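Local structure of pyrethroid hydrolase (Sphingobium faniae, 5Y5R) at residues H48-Y57 with T173-T181; R194-V204 with G219-H230. The protein hydrolyses the ester bond of pyrethroid pesticides, turning cypermethrin into cyano-3-phenoxybenzyl alcohol and a cyclopropanecarboxylic acid, and takes cis- and trans-permethrin at about equal rates. All blocks are in the same frame, centred on the assembly; numbering follows the deposited sequence.

In the fold
Along the chain contact 1 closes before contact 2 opens, and strand 174-175 of the first is followed directly by strand 194-199 of the second. They lie on opposite sides of the chain's centre, their own centres about 25 Å apart and their nearest atoms about 9 Å apart, without touching. Contact 2 pairs the last two strands of the six-stranded parallel sheet, 222-226 being an outermost one. Contact 1 stands apart from that sheet, joining helix 54-57 and the loop before it to an end strand of the small antiparallel sheet. Both touch the ester 8NL, contact 1 through Phe179, contact 2 through Val204 and His230, a probable charge relay residue, bordering it from different parts of the fold.

Contact 1: H48-Y57 with T173-T181; sequences HLSVVDMEHY and TQSTVPFGT. With 8NL ((2-methyl-3-phenyl-phenyl)methyl (1~{S})-3-[(~{E})-2-chloranyl-3,3,3-tris(fluoranyl)prop-1-enyl]-2,2-dimethyl-cyclopropane-1-carboxylate), chain G.
The two backbones come together at His48 and Ser175, whose CA atoms are 4.5 Å apart, and then separate: the CA atoms of Asp53 and Val177 are 6.3 Å apart, those of Met54 and Pro178 6.7 Å. One segment runs from a 3-10 turn into helix 54-57, which Asp53 N-caps through OD1; the other leaves strand 174-175 through an ST turn, Ser175 OG accepting from Val177 N. At the close end a CH-pi contact forms: the CG2 methyl of Thr173 sits over one face of the His48 imidazole, 3.4 Å from the ring centroid and displaced toward ND1, while NE2 of that ring is bonded to Asp136. A water links the carbonyls of His48 and Val51, to which it donates, to the Ser175 hydroxyl, from which it accepts. Val177 points CG2 toward Val51 CG1 and CG1 toward the backbone of Asp53. Bent at chi2 and chi3 (-67° and -80°), the selenomethionine chain of Met54 brings SE against Pro178, 3.8 Å from CB, and its CG against Thr181. Gln174 starts away from the partner segment but folds back at chi2, and its NE2 gives Tyr57 OH an almost straight bond of 3.0 Å (177°), the hydroxyl lying in the amide plane and the phenol ring nearly perpendicular to it. NE2 also donates to Ser175 O and OE1 accepts from Leu13 N, three bonds that set which way round the amide lies; Tyr57 OH is also hydrogen-bonded to His41 NE2. The contact joins the helix 54-57 region to the small antiparallel sheet of an alpha/beta hydrolase, and segment 173-181 lends Phe179 to the ligand pocket, its CZ edge facing 8NL F1.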
loop_
_atom_site.group_PDB
_atom_site.type_symbol
_atom_site.label_atom_id
_atom_site.label_comp_id
_atom_site.label_asym_id
_atom_site.label_seq_id
_atom_site.Cartn_x
_atom_site.Cartn_y
_atom_site.Cartn_z
ATOM N N HIS A 48 -6.696 -14.258 -8.704
ATOM C CA HIS A 48 -7.400 -13.815 -7.500
ATOM C C HIS A 48 -8.020 -14.960 -6.706
ATOM O O HIS A 48 -8.053 -14.898 -5.478
ATOM C CB HIS A 48 -8.499 -12.814 -7.864
ATOM C CG HIS A 48 -9.640 -13.405 -8.640
ATOM N ND1 HIS A 48 -9.536 -13.785 -9.959
ATOM C CD2 HIS A 48 -10.916 -13.676 -8.274
ATOM C CE1 HIS A 48 -10.697 -14.260 -10.374
ATOM N NE2 HIS A 48 -11.550 -14.205 -9.370
ATOM N N LEU A 49 -8.507 -16.013 -7.364
ATOM C CA LEU A 49 -9.172 -17.059 -6.590
ATOM C C LEU A 49 -8.208 -17.915 -5.789
ATOM O O LEU A 49 -8.655 -18.692 -4.933
ATOM C CB LEU A 49 -10.045 -17.945 -7.482
ATOM C CG LEU A 49 -11.234 -17.285 -8.181
ATOM C CD1 LEU A 49 -11.881 -18.263 -9.159
ATOM C CD2 LEU A 49 -12.264 -16.792 -7.190
ATOM N N SER A 50 -6.911 -17.841 -6.081
ATOM C CA SER A 50 -5.930 -18.614 -5.327
ATOM C C SER A 50 -5.665 -18.041 -3.943
ATOM O O SER A 50 -5.207 -18.762 -3.056
ATOM C CB SER A 50 -4.622 -18.686 -6.129
ATOM O OG SER A 50 -3.980 -17.412 -6.157
ATOM N N VAL A 51 -5.981 -16.780 -3.708
ATOM C CA VAL A 51 -5.699 -16.220 -2.395
ATOM C C VAL A 51 -6.679 -16.798 -1.384
ATOM O O VAL A 51 -7.889 -16.573 -1.472
ATOM C CB VAL A 51 -5.783 -14.697 -2.427
ATOM C CG1 VAL A 51 -5.431 -14.157 -1.057
ATOM C CG2 VAL A 51 -4.874 -14.163 -3.517
ATOM N N VAL A 52 -6.153 -17.450 -0.358
ATOM C CA VAL A 52 -7.008 -18.052 0.651
ATOM C C VAL A 52 -7.362 -17.061 1.750
ATOM O O VAL A 52 -8.540 -16.834 2.039
ATOM C CB VAL A 52 -6.316 -19.284 1.241
ATOM C CG1 VAL A 52 -7.205 -19.854 2.306
ATOM C CG2 VAL A 52 -6.013 -20.292 0.131
ATOM N N ASP A 53 -6.364 -16.420 2.337
ATOM C CA ASP A 53 -6.577 -15.475 3.428
ATOM C C ASP A 53 -5.341 -14.577 3.486
ATOM O O ASP A 53 -4.472 -14.638 2.608
ATOM C CB ASP A 53 -6.902 -16.207 4.742
ATOM C CG ASP A 53 -5.787 -17.128 5.214
ATOM O OD1 ASP A 53 -4.689 -17.111 4.627
ATOM O OD2 ASP A 53 -6.012 -17.876 6.197
HETATM N N MSE A 54 -5.270 -13.716 4.492
HETATM C CA MSE A 54 -4.213 -12.713 4.502
HETATM C C MSE A 54 -2.843 -13.299 4.761
HETATM O O MSE A 54 -1.861 -12.815 4.214
HETATM C CB MSE A 54 -4.511 -11.634 5.536
HETATM C CG MSE A 54 -5.606 -10.677 5.058
HETATM SE SE MSE A 54 -5.040 -9.591 3.545
HETATM C CE MSE A 54 -3.989 -8.204 4.534
ATOM N N GLU A 55 -2.781 -14.303 5.634
ATOM C CA GLU A 55 -1.521 -14.991 5.862
ATOM C C GLU A 55 -0.971 -15.496 4.545
ATOM O O GLU A 55 0.235 -15.412 4.290
ATOM C CB GLU A 55 -1.711 -16.172 6.829
ATOM C CG GLU A 55 -0.391 -16.916 7.176
ATOM C CD GLU A 55 0.122 -17.822 6.050
ATOM O OE1 GLU A 55 -0.722 -18.295 5.256
ATOM O OE2 GLU A 55 1.371 -17.990 5.907
ATOM N N HIS A 56 -1.866 -15.999 3.684
ATOM C CA HIS A 56 -1.491 -16.458 2.352
ATOM C C HIS A 56 -1.129 -15.297 1.442
ATOM O O HIS A 56 -0.139 -15.362 0.705
ATOM C CB HIS A 56 -2.645 -17.243 1.735
ATOM C CG HIS A 56 -2.307 -17.861 0.417
ATOM N ND1 HIS A 56 -3.262 -18.139 -0.536
ATOM C CD2 HIS A 56 -1.124 -18.263 -0.104
ATOM C CE1 HIS A 56 -2.683 -18.681 -1.592
ATOM N NE2 HIS A 56 -1.384 -18.767 -1.355
ATOM N N TYR A 57 -1.976 -14.254 1.431
ATOM C CA TYR A 57 -1.745 -13.081 0.587
ATOM C C TYR A 57 -0.388 -12.444 0.884
ATOM O O TYR A 57 0.327 -12.043 -0.038
ATOM C CB TYR A 57 -2.875 -12.050 0.808
ATOM C CG TYR A 57 -3.000 -10.950 -0.240
ATOM C CD1 TYR A 57 -3.174 -11.264 -1.585
ATOM C CD2 TYR A 57 -3.025 -9.598 0.118
ATOM C CE1 TYR A 57 -3.287 -10.291 -2.532
ATOM C CE2 TYR A 57 -3.159 -8.604 -0.860
ATOM C CZ TYR A 57 -3.270 -8.960 -2.171
ATOM O OH TYR A 57 -3.435 -7.986 -3.141
ATOM N N THR A 173 -7.118 -9.106 -12.431
ATOM C CA THR A 173 -8.148 -9.367 -11.428
ATOM C C THR A 173 -7.577 -9.433 -10.011
ATOM O O THR A 173 -6.653 -10.205 -9.734
ATOM C CB THR A 173 -8.919 -10.671 -11.738
ATOM O OG1 THR A 173 -9.471 -10.609 -13.058
ATOM C CG2 THR A 173 -10.077 -10.820 -10.780
ATOM N N GLN A 174 -8.199 -8.679 -9.106
ATOM C CA GLN A 174 -7.760 -8.499 -7.730
ATOM C C GLN A 174 -8.653 -9.267 -6.763
ATOM O O GLN A 174 -9.880 -9.219 -6.891
ATOM C CB GLN A 174 -7.822 -7.016 -7.367
ATOM C CG GLN A 174 -7.767 -6.823 -5.877
ATOM C CD GLN A 174 -6.346 -6.921 -5.367
ATOM O OE1 GLN A 174 -5.400 -6.479 -6.034
ATOM N NE2 GLN A 174 -6.176 -7.582 -4.240
ATOM N N SER A 175 -8.060 -9.890 -5.739
ATOM C CA SER A 175 -8.833 -10.603 -4.720
ATOM C C SER A 175 -9.489 -9.637 -3.731
ATOM O O SER A 175 -8.922 -8.611 -3.367
ATOM C CB SER A 175 -7.947 -11.572 -3.945
ATOM O OG SER A 175 -8.644 -12.083 -2.814
ATOM N N THR A 176 -10.710 -9.954 -3.314
ATOM C CA THR A 176 -11.387 -9.081 -2.356
ATOM C C THR A 176 -10.977 -9.375 -0.915
ATOM O O THR A 176 -11.436 -8.680 0.004
ATOM C CB THR A 176 -12.900 -9.192 -2.541
ATOM O OG1 THR A 176 -13.294 -10.544 -2.297
ATOM C CG2 THR A 176 -13.327 -8.744 -3.944
ATOM N N VAL A 177 -10.054 -10.329 -0.740
ATOM C CA VAL A 177 -9.639 -10.757 0.599
ATOM C C VAL A 177 -9.127 -9.620 1.476
ATOM O O VAL A 177 -9.492 -9.583 2.661
ATOM C CB VAL A 177 -8.612 -11.904 0.486
ATOM C CG1 VAL A 177 -7.819 -12.072 1.796
ATOM C CG2 VAL A 177 -9.304 -13.209 0.130
ATOM N N PRO A 178 -8.200 -8.765 1.026
ATOM C CA PRO A 178 -7.761 -7.661 1.890
ATOM C C PRO A 178 -8.840 -6.640 2.209
ATOM O O PRO A 178 -8.746 -5.982 3.245
ATOM C CB PRO A 178 -6.585 -7.051 1.109
ATOM C CG PRO A 178 -6.793 -7.441 -0.285
ATOM C CD PRO A 178 -7.394 -8.820 -0.210
ATOM N N PHE A 179 -9.836 -6.453 1.345
ATOM C CA PHE A 179 -10.850 -5.449 1.626
ATOM C C PHE A 179 -11.676 -5.808 2.843
ATOM O O PHE A 179 -12.218 -4.912 3.506
ATOM C CB PHE A 179 -11.762 -5.240 0.423
ATOM C CG PHE A 179 -11.151 -4.411 -0.641
ATOM C CD1 PHE A 179 -11.229 -3.028 -0.585
ATOM C CD2 PHE A 179 -10.465 -5.003 -1.685
ATOM C CE1 PHE A 179 -10.655 -2.256 -1.581
ATOM C CE2 PHE A 179 -9.884 -4.242 -2.665
ATOM C CZ PHE A 179 -9.976 -2.878 -2.626
ATOM N N GLY A 180 -11.791 -7.099 3.145
ATOM C CA GLY A 180 -12.732 -7.527 4.148
ATOM C C GLY A 180 -12.106 -7.992 5.439
ATOM O O GLY A 180 -12.835 -8.377 6.353
ATOM N N THR A 181 -10.753 -7.884 5.565
ATOM C CA THR A 181 -10.084 -8.414 6.744
ATOM C C THR A 181 -9.824 -7.318 7.770
ATOM O O THR A 181 -9.398 -6.213 7.403
ATOM C CB THR A 181 -8.781 -9.104 6.347
ATOM O OG1 THR A 181 -9.101 -10.428 5.870
ATOM C CG2 THR A 181 -7.808 -9.179 7.532
HETATM C C 8NL G . -6.041 0.012 -9.257
HETATM C C8 8NL G . -4.680 -0.214 -13.072
HETATM C C9 8NL G . -5.278 -0.738 -14.214
HETATM C C10 8NL G . -6.584 -0.397 -14.539
HETATM C C11 8NL G . -7.241 0.479 -13.679
HETATM C C12 8NL G . -6.623 0.995 -12.540
HETATM C C13 8NL G . -4.267 1.155 -7.064
HETATM O O 8NL G . -5.524 1.541 -6.458
HETATM CL CL 8NL G . -12.132 1.390 -3.739
HETATM C C21 8NL G . -10.445 1.020 -4.106
HETATM C C22 8NL G . -10.170 0.087 -5.261
HETATM F F2 8NL G . -9.711 0.808 -6.269
HETATM F F1 8NL G . -9.315 -0.872 -4.964
HETATM F F 8NL G . -11.314 -0.474 -5.592
HETATM C C20 8NL G . -9.471 1.600 -3.403
HETATM C C16 8NL G . -8.014 1.286 -3.664
HETATM C C17 8NL G . -7.213 2.360 -2.936
HETATM C C18 8NL G . -6.875 1.379 -1.823
HETATM C C19 8NL G . -8.060 3.563 -2.490
HETATM C C15 8NL G . -7.067 2.167 -4.472
HETATM C C14 8NL G . -5.923 1.320 -5.037
HETATM O O1 8NL G . -5.402 0.441 -4.347
HETATM C C2 8NL G . -4.075 1.388 -8.571
HETATM C C3 8NL G . -2.978 2.163 -8.927
HETATM C C4 8NL G . -2.678 2.456 -10.256
HETATM C C5 8NL G . -3.463 1.931 -11.279
HETATM C C6 8NL G . -4.574 1.151 -10.986
HETATM C C1 8NL G . -4.873 0.868 -9.623
HETATM C C7 8NL G . -5.331 0.644 -12.203
HETATM O O HOH W 1 -9.683 -14.901 -3.113
HETATM O O HOH W 2 -8.136 -12.986 5.876
#

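Contact 2: R194-V204 with G219-H230; sequences RLYIEALDDVV and GPVAVVSLPASH. With 8NL ((2-methyl-3-phenyl-phenyl)methyl (1~{S})-3-[(~{E})-2-chloranyl-3,3,3-tris(fluoranyl)prop-1-enyl]-2,2-dimethyl-cyclopropane-1-carboxylate), chain G.
The carboxylate of Asp202 runs alongside the imidazole of His230, the two planes turned 64° apart. His230 ND1 gives OD2 a nearly straight bond of 2.8 Å, met on the syn side and in the ring plane; Thr102 also bonds OD2. Val204 makes a CH-pi contact with one face of that imidazole, its CB 3.8 Å from the centroid, and turns CG1 toward C15 of 8NL. With CG anti to the backbone N (chi1 -168°), the His230 ring stands between carboxylate and ester, and NE2 donates to O, the bridging ester oxygen of 8NL, at 3.3 Å.

Behind this pair, strands 194-199 and 222-226 run parallel. Ile197 and Val224 lie alongside each other on one face, CG1 to CG2, and the CG2 methyl of Ile197 packs against Leu226 CG at 3.5 Å. On the other face, the outstretched Glu198 chain passes Val223 CG2 with its CG; Ser225 OG donates to Glu198 OE1 at 2.6 Å, well out of the plane of the carboxylate, and Arg211 forms a salt bridge with OE2. At the far end Arg194 bends at chi3 so that NH2 bonds Pro220 O.

An alanine in place of His230 would probably leave Asp202 OD2 without its imidazole donor and the bridging oxygen without the NE2 bond. Asp202 and His230 are probably the acid and base of the charge relay; NE2 on the bridging oxygen, with Ser78 OG also bonded to 8NL, is consistent with the histidine serving the alcohol leaving group.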
loop_
_atom_site.group_PDB
_atom_site.type_symbol
_atom_site.label_atom_id
_atom_site.label_comp_id
_atom_site.label_asym_id
_atom_site.label_seq_id
_atom_site.Cartn_x
_atom_site.Cartn_y
_atom_site.Cartn_z
ATOM N N ARG A 194 4.989 4.741 13.154
ATOM C CA ARG A 194 4.102 4.792 11.999
ATOM C C ARG A 194 4.266 6.135 11.306
ATOM O O ARG A 194 4.438 7.175 11.965
ATOM C CB ARG A 194 2.628 4.604 12.418
ATOM C CG ARG A 194 2.298 3.265 13.041
ATOM C CD ARG A 194 0.849 3.256 13.576
ATOM N NE ARG A 194 0.638 4.184 14.691
ATOM C CZ ARG A 194 0.764 3.832 15.967
ATOM N NH1 ARG A 194 1.094 2.582 16.262
ATOM N NH2 ARG A 194 0.562 4.718 16.945
ATOM N N LEU A 195 4.311 6.097 9.983
ATOM C CA LEU A 195 4.357 7.301 9.165
ATOM C C LEU A 195 3.308 7.202 8.067
ATOM O O LEU A 195 3.208 6.166 7.387
ATOM C CB LEU A 195 5.762 7.501 8.577
ATOM C CG LEU A 195 5.941 8.473 7.420
ATOM C CD1 LEU A 195 5.637 9.876 7.899
ATOM C CD2 LEU A 195 7.383 8.377 6.911
ATOM N N TYR A 196 2.523 8.270 7.907
ATOM C CA TYR A 196 1.599 8.426 6.795
ATOM C C TYR A 196 2.154 9.465 5.827
ATOM O O TYR A 196 2.383 10.613 6.207
ATOM C CB TYR A 196 0.206 8.856 7.270
ATOM C CG TYR A 196 -0.893 8.513 6.274
ATOM C CD1 TYR A 196 -1.160 9.325 5.186
ATOM C CD2 TYR A 196 -1.630 7.353 6.416
ATOM C CE1 TYR A 196 -2.167 8.989 4.273
ATOM C CE2 TYR A 196 -2.622 7.014 5.515
ATOM C CZ TYR A 196 -2.886 7.821 4.453
ATOM O OH TYR A 196 -3.874 7.434 3.575
ATOM N N ILE A 197 2.348 9.072 4.576
ATOM C CA ILE A 197 2.717 10.001 3.510
ATOM C C ILE A 197 1.456 10.274 2.718
ATOM O O ILE A 197 0.977 9.389 1.999
ATOM C CB ILE A 197 3.825 9.441 2.601
ATOM C CG1 ILE A 197 5.049 9.038 3.421
ATOM C CG2 ILE A 197 4.193 10.469 1.524
ATOM C CD1 ILE A 197 6.249 8.643 2.579
ATOM N N GLU A 198 0.904 11.484 2.878
ATOM C CA GLU A 198 -0.289 11.890 2.162
ATOM C C GLU A 198 0.097 12.300 0.757
ATOM O O GLU A 198 1.143 12.920 0.539
ATOM C CB GLU A 198 -0.985 13.104 2.814
ATOM C CG GLU A 198 -1.168 13.116 4.297
ATOM C CD GLU A 198 -1.703 14.484 4.794
ATOM O OE1 GLU A 198 -1.227 15.543 4.329
ATOM O OE2 GLU A 198 -2.601 14.501 5.642
ATOM N N ALA A 199 -0.785 12.002 -0.182
ATOM C CA ALA A 199 -0.748 12.520 -1.549
ATOM C C ALA A 199 -1.848 13.577 -1.632
ATOM O O ALA A 199 -3.034 13.228 -1.624
ATOM C CB ALA A 199 -0.956 11.393 -2.555
ATOM N N LEU A 200 -1.456 14.865 -1.622
ATOM C CA LEU A 200 -2.421 15.953 -1.448
ATOM C C LEU A 200 -3.494 16.001 -2.540
ATOM O O LEU A 200 -4.636 16.401 -2.265
ATOM C CB LEU A 200 -1.696 17.283 -1.376
ATOM C CG LEU A 200 -0.808 17.361 -0.131
ATOM C CD1 LEU A 200 0.100 18.598 -0.150
ATOM C CD2 LEU A 200 -1.691 17.361 1.103
ATOM N N ASP A 201 -3.161 15.642 -3.783
ATOM C CA ASP A 201 -4.117 15.790 -4.876
ATOM C C ASP A 201 -4.715 14.457 -5.317
ATOM O O ASP A 201 -5.146 14.328 -6.462
ATOM C CB ASP A 201 -3.497 16.515 -6.071
ATOM C CG ASP A 201 -2.952 17.897 -5.701
ATOM O OD1 ASP A 201 -3.263 18.373 -4.587
ATOM O OD2 ASP A 201 -2.245 18.531 -6.529
ATOM N N ASP A 202 -4.705 13.462 -4.448
ATOM C CA ASP A 202 -5.280 12.172 -4.779
ATOM C C ASP A 202 -6.812 12.282 -4.914
ATOM O O ASP A 202 -7.486 12.872 -4.060
ATOM C CB ASP A 202 -4.862 11.151 -3.714
ATOM C CG ASP A 202 -5.089 9.697 -4.160
ATOM O OD1 ASP A 202 -5.966 9.444 -5.031
ATOM O OD2 ASP A 202 -4.359 8.809 -3.670
ATOM N N VAL A 203 -7.358 11.758 -6.016
ATOM C CA VAL A 203 -8.806 11.695 -6.207
ATOM C C VAL A 203 -9.366 10.284 -6.092
ATOM O O VAL A 203 -10.601 10.129 -5.999
ATOM C CB VAL A 203 -9.243 12.323 -7.547
ATOM C CG1 VAL A 203 -8.877 13.813 -7.598
ATOM C CG2 VAL A 203 -8.709 11.531 -8.742
ATOM N N VAL A 204 -8.518 9.260 -6.105
ATOM C CA VAL A 204 -8.938 7.909 -5.744
ATOM C C VAL A 204 -9.256 7.862 -4.257
ATOM O O VAL A 204 -10.401 7.639 -3.838
ATOM C CB VAL A 204 -7.815 6.918 -6.102
ATOM C CG1 VAL A 204 -8.108 5.498 -5.630
ATOM C CG2 VAL A 204 -7.518 6.975 -7.584
ATOM N N GLY A 219 -3.362 6.433 18.816
ATOM C CA GLY A 219 -1.961 6.714 18.988
ATOM C C GLY A 219 -1.401 7.605 17.896
ATOM O O GLY A 219 -2.059 7.907 16.888
ATOM N N PRO A 220 -0.154 8.035 18.082
ATOM C CA PRO A 220 0.436 8.995 17.153
ATOM C C PRO A 220 0.758 8.359 15.810
ATOM O O PRO A 220 1.096 7.174 15.720
ATOM C CB PRO A 220 1.715 9.446 17.883
ATOM C CG PRO A 220 2.109 8.258 18.696
ATOM C CD PRO A 220 0.807 7.575 19.101
ATOM N N VAL A 221 0.574 9.156 14.763
ATOM C CA VAL A 221 0.954 8.824 13.397
ATOM C C VAL A 221 1.725 10.024 12.871
ATOM O O VAL A 221 1.161 11.119 12.764
ATOM C CB VAL A 221 -0.264 8.549 12.489
ATOM C CG1 VAL A 221 0.181 8.302 11.045
ATOM C CG2 VAL A 221 -1.107 7.413 13.006
ATOM N N ALA A 222 3.000 9.827 12.539
ATOM C CA ALA A 222 3.746 10.901 11.901
ATOM C C ALA A 222 3.217 11.103 10.487
ATOM O O ALA A 222 2.646 10.187 9.878
ATOM C CB ALA A 222 5.242 10.583 11.875
ATOM N N VAL A 223 3.388 12.314 9.957
ATOM C CA VAL A 223 2.812 12.633 8.654
ATOM C C VAL A 223 3.771 13.507 7.856
ATOM O O VAL A 223 4.332 14.468 8.382
ATOM C CB VAL A 223 1.438 13.321 8.810
ATOM C CG1 VAL A 223 1.586 14.606 9.576
ATOM C CG2 VAL A 223 0.798 13.559 7.445
ATOM N N VAL A 224 3.989 13.156 6.592
ATOM C CA VAL A 224 4.579 14.066 5.622
ATOM C C VAL A 224 3.643 14.151 4.423
ATOM O O VAL A 224 2.928 13.202 4.084
ATOM C CB VAL A 224 6.028 13.685 5.219
ATOM C CG1 VAL A 224 6.846 13.371 6.446
ATOM C CG2 VAL A 224 6.041 12.498 4.323
ATOM N N SER A 225 3.594 15.326 3.826
ATOM C CA SER A 225 2.661 15.611 2.744
ATOM C C SER A 225 3.428 15.776 1.445
ATOM O O SER A 225 4.436 16.485 1.411
ATOM C CB SER A 225 1.876 16.893 3.035
ATOM O OG SER A 225 1.119 16.754 4.214
ATOM N N LEU A 226 2.947 15.124 0.381
ATOM C CA LEU A 226 3.514 15.255 -0.947
ATOM C C LEU A 226 2.480 15.882 -1.868
ATOM O O LEU A 226 1.290 15.565 -1.746
ATOM C CB LEU A 226 3.904 13.892 -1.512
ATOM C CG LEU A 226 4.936 13.022 -0.825
ATOM C CD1 LEU A 226 5.112 11.771 -1.698
ATOM C CD2 LEU A 226 6.255 13.764 -0.622
ATOM N N PRO A 227 2.904 16.819 -2.830
ATOM C CA PRO A 227 1.959 17.448 -3.773
ATOM C C PRO A 227 1.688 16.595 -5.017
ATOM O O PRO A 227 1.904 17.027 -6.149
ATOM C CB PRO A 227 2.684 18.749 -4.122
ATOM C CG PRO A 227 4.152 18.367 -4.053
ATOM C CD PRO A 227 4.287 17.287 -3.026
ATOM N N ALA A 228 1.171 15.379 -4.811
ATOM C CA ALA A 228 1.013 14.386 -5.875
ATOM C C ALA A 228 -0.403 13.800 -5.892
ATOM O O ALA A 228 -1.114 13.826 -4.890
ATOM C CB ALA A 228 2.010 13.254 -5.698
ATOM N N SER A 229 -0.787 13.198 -7.020
ATOM C CA SER A 229 -2.044 12.453 -7.024
ATOM C C SER A 229 -1.758 11.014 -6.635
ATOM O O SER A 229 -0.846 10.772 -5.840
ATOM C CB SER A 229 -2.799 12.536 -8.357
ATOM O OG SER A 229 -2.008 12.221 -9.476
ATOM N N HIS A 230 -2.520 10.055 -7.187
ATOM C CA HIS A 230 -2.613 8.722 -6.589
ATOM C C HIS A 230 -1.278 7.975 -6.507
ATOM O O HIS A 230 -1.109 7.115 -5.637
ATOM C CB HIS A 230 -3.614 7.852 -7.369
ATOM C CG HIS A 230 -3.969 6.588 -6.647
ATOM N ND1 HIS A 230 -4.329 6.579 -5.315
ATOM C CD2 HIS A 230 -3.911 5.293 -7.028
ATOM C CE1 HIS A 230 -4.539 5.337 -4.925
ATOM N NE2 HIS A 230 -4.273 4.533 -5.938
HETATM C C 8NL G . -6.041 0.012 -9.257
HETATM C C8 8NL G . -4.680 -0.214 -13.072
HETATM C C9 8NL G . -5.278 -0.738 -14.214
HETATM C C10 8NL G . -6.584 -0.397 -14.539
HETATM C C11 8NL G . -7.241 0.479 -13.679
HETATM C C12 8NL G . -6.623 0.995 -12.540
HETATM C C13 8NL G . -4.267 1.155 -7.064
HETATM O O 8NL G . -5.524 1.541 -6.458
HETATM CL CL 8NL G . -12.132 1.390 -3.739
HETATM C C21 8NL G . -10.445 1.020 -4.106
HETATM C C22 8NL G . -10.170 0.087 -5.261
HETATM F F2 8NL G . -9.711 0.808 -6.269
HETATM F F1 8NL G . -9.315 -0.872 -4.964
HETATM F F 8NL G . -11.314 -0.474 -5.592
HETATM C C20 8NL G . -9.471 1.600 -3.403
HETATM C C16 8NL G . -8.014 1.286 -3.664
HETATM C C17 8NL G . -7.213 2.360 -2.936
HETATM C C18 8NL G . -6.875 1.379 -1.823
HETATM C C19 8NL G . -8.060 3.563 -2.490
HETATM C C15 8NL G . -7.067 2.167 -4.472
HETATM C C14 8NL G . -5.923 1.320 -5.037
HETATM O O1 8NL G . -5.402 0.441 -4.347
HETATM C C2 8NL G . -4.075 1.388 -8.571
HETATM C C3 8NL G . -2.978 2.163 -8.927
HETATM C C4 8NL G . -2.678 2.456 -10.256
HETATM C C5 8NL G . -3.463 1.931 -11.279
HETATM C C6 8NL G . -4.574 1.151 -10.986
HETATM C C1 8NL G . -4.873 0.868 -9.623
HETATM C C7 8NL G . -5.331 0.644 -12.203
HETATM O O HOH W 3 3.895 6.280 15.921
HETATM O O HOH W 4 -0.491 17.385 -7.978
#